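Local coordinates for protein carbonic anhydrase (Unidentified, PDB 3R1W) that probably catalyses the reversible hydration of carbon dioxide to bicarbonate, as a trimeric left-handed beta-helix enzyme of the gamma carbonic anhydrase type, at residues P20-G23 with E24-V28. Sequence-based numbering, arbitrary orientation.
Sequences PKLG and ERVFV
Leu22 and Val26 face each other across a corner of the left-handed beta-helix, where the chain passes from strand 21-22 to strand 27-28 through a type II turn running from Gly23 to Val26. Arg25 takes the positive phi of the turn (60°).

The apolar part of the contact is loose: CD2 of Leu22 lies 4.3 Å from CG1 of Val26, and both side chains also rest on Leu40 of the next coil. With CG1 anti to the backbone N (chi1 167°), the other methyl of Val26, CG2, is turned back over the Gly23 backbone, 3.6 Å from Gly23 N.

Polar closure of the turn is indirect. A water donates to Gly23 O at 2.8 Å and accepts from Val26 N at 3.1 Å, taking the place of the direct backbone bond that many such turns have. The outer face is tied to the neighbouring corner, with Glu24 N bonded to Asp42 OD1 and Arg25 NE in a salt bridge with Asp43 OD1, while Lys179 NZ of helix 162-184 bonds to Arg25 O. Besides its water, the carbonyl oxygen of Gly23 touches CG2 of Val26 at 3.5 Å.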
ATOM      1  N   PRO B  20      -7.194  21.917   5.036  1.00 10.23           N
ATOM      2  CA  PRO B  20      -7.786  21.391   3.801  1.00 10.27           C
ATOM      3  C   PRO B  20      -9.154  22.023   3.537  1.00 10.99           C
ATOM      4  O   PRO B  20      -9.916  22.265   4.477  1.00 11.93           O
ATOM      5  CB  PRO B  20      -7.914  19.896   4.088  1.00 10.35           C
ATOM      6  CG  PRO B  20      -6.755  19.611   5.049  1.00  9.42           C
ATOM      7  CD  PRO B  20      -6.663  20.850   5.909  1.00 10.34           C
ATOM      8  N   LYS B  21      -9.438  22.304   2.268  1.00  9.74           N
ATOM      9  CA  LYS B  21     -10.726  22.862   1.861  1.00 11.78           C
ATOM     10  C   LYS B  21     -11.557  21.768   1.202  1.00 14.37           C
ATOM     11  O   LYS B  21     -11.152  21.195   0.190  1.00 18.76           O
ATOM     12  CB  LYS B  21     -10.525  24.028   0.890  1.00 14.29           C
ATOM     13  N   LEU B  22     -12.711  21.478   1.791  1.00 11.44           N
ATOM     14  CA  LEU B  22     -13.597  20.432   1.299  1.00 14.28           C
ATOM     15  C   LEU B  22     -14.867  21.035   0.692  1.00 11.32           C
ATOM     16  O   LEU B  22     -15.510  21.888   1.303  1.00 16.56           O
ATOM     17  CB  LEU B  22     -13.988  19.512   2.449  1.00 13.89           C
ATOM     18  CG  LEU B  22     -12.840  18.879   3.239  1.00 26.09           C
ATOM     19  CD1 LEU B  22     -13.394  18.025   4.369  1.00 29.97           C
ATOM     20  CD2 LEU B  22     -11.949  18.061   2.326  1.00 24.13           C
ATOM     21  N   GLY B  23     -15.238  20.575  -0.501  1.00 12.15           N
ATOM     22  CA  GLY B  23     -16.465  21.026  -1.138  1.00 11.15           C
ATOM     23  C   GLY B  23     -17.703  20.408  -0.519  1.00 11.13           C
ATOM     24  O   GLY B  23     -17.664  19.888   0.592  1.00 14.69           O
ATOM     25  N   GLU B  24     -18.812  20.464  -1.251  1.00 11.19           N
ATOM     26  CA  GLU B  24     -20.080  19.945  -0.765  1.00 13.27           C
ATOM     27  C   GLU B  24     -20.131  18.424  -0.827  1.00 10.29           C
ATOM     28  O   GLU B  24     -19.705  17.823  -1.811  1.00 10.39           O
ATOM     29  CB  GLU B  24     -21.231  20.505  -1.607  1.00 17.41           C
ATOM     30  CG  GLU B  24     -21.269  22.017  -1.689  1.00 27.12           C
ATOM     31  CD  GLU B  24     -21.628  22.651  -0.365  1.00 37.15           C
ATOM     32  OE1 GLU B  24     -22.400  22.031   0.398  1.00 40.74           O
ATOM     33  OE2 GLU B  24     -21.132  23.765  -0.086  1.00 43.46           O
ATOM     34  N   ARG B  25     -20.683  17.818   0.220  1.00  9.39           N
ATOM     35  CA  ARG B  25     -20.973  16.382   0.244  1.00 11.86           C
ATOM     36  C   ARG B  25     -19.729  15.522   0.064  1.00 13.19           C
ATOM     37  O   ARG B  25     -19.809  14.434  -0.479  1.00  8.45           O
ATOM     38  CB  ARG B  25     -22.012  16.018  -0.831  1.00 13.24           C
ATOM     39  CG  ARG B  25     -23.231  16.942  -0.868  1.00 16.74           C
ATOM     40  CD  ARG B  25     -24.163  16.621  -2.047  1.00 13.37           C
ATOM     41  NE  ARG B  25     -23.520  16.897  -3.336  1.00  8.37           N
ATOM     42  CZ  ARG B  25     -23.500  18.088  -3.938  1.00 12.32           C
ATOM     43  NH1 ARG B  25     -24.121  19.134  -3.392  1.00 14.50           N
ATOM     44  NH2 ARG B  25     -22.872  18.233  -5.102  1.00  9.91           N
ATOM     45  N   VAL B  26     -18.581  16.013   0.520  1.00  8.61           N
ATOM     46  CA  VAL B  26     -17.343  15.257   0.398  1.00  7.56           C
ATOM     47  C   VAL B  26     -17.309  14.195   1.496  1.00  6.87           C
ATOM     48  O   VAL B  26     -17.749  14.447   2.619  1.00 10.57           O
ATOM     49  CB  VAL B  26     -16.113  16.178   0.513  1.00  7.89           C
ATOM     50  CG1 VAL B  26     -14.837  15.367   0.698  1.00  6.84           C
ATOM     51  CG2 VAL B  26     -16.014  17.080  -0.718  1.00  7.48           C
ATOM     52  N   PHE B  27     -16.844  12.997   1.163  1.00  6.37           N
ATOM     53  CA  PHE B  27     -16.672  11.957   2.172  1.00  6.45           C
ATOM     54  C   PHE B  27     -15.196  11.713   2.404  1.00  8.08           C
ATOM     55  O   PHE B  27     -14.457  11.449   1.461  1.00  9.02           O
ATOM     56  CB  PHE B  27     -17.298  10.645   1.714  1.00  4.41           C
ATOM     57  CG  PHE B  27     -16.938   9.451   2.579  1.00  5.86           C
ATOM     58  CD1 PHE B  27     -17.454   9.324   3.860  1.00  8.44           C
ATOM     59  CD2 PHE B  27     -16.073   8.459   2.115  1.00  7.43           C
ATOM     60  CE1 PHE B  27     -17.126   8.227   4.658  1.00  9.69           C
ATOM     61  CE2 PHE B  27     -15.765   7.350   2.905  1.00 12.38           C
ATOM     62  CZ  PHE B  27     -16.286   7.242   4.172  1.00 10.93           C
ATOM     63  N   VAL B  28     -14.776  11.801   3.661  1.00  8.23           N
ATOM     64  CA  VAL B  28     -13.425  11.386   4.041  1.00  4.78           C
ATOM     65  C   VAL B  28     -13.565  10.336   5.128  1.00  7.96           C
ATOM     66  O   VAL B  28     -14.079  10.631   6.209  1.00  6.65           O
ATOM     67  CB  VAL B  28     -12.602  12.571   4.578  1.00  4.83           C
ATOM     68  CG1 VAL B  28     -11.205  12.108   4.976  1.00  8.80           C
ATOM     69  CG2 VAL B  28     -12.519  13.679   3.532  1.00  7.43           C
TER
HETATM   70  O   HOH W   1     -18.336  18.235   2.698  1.00 26.95           O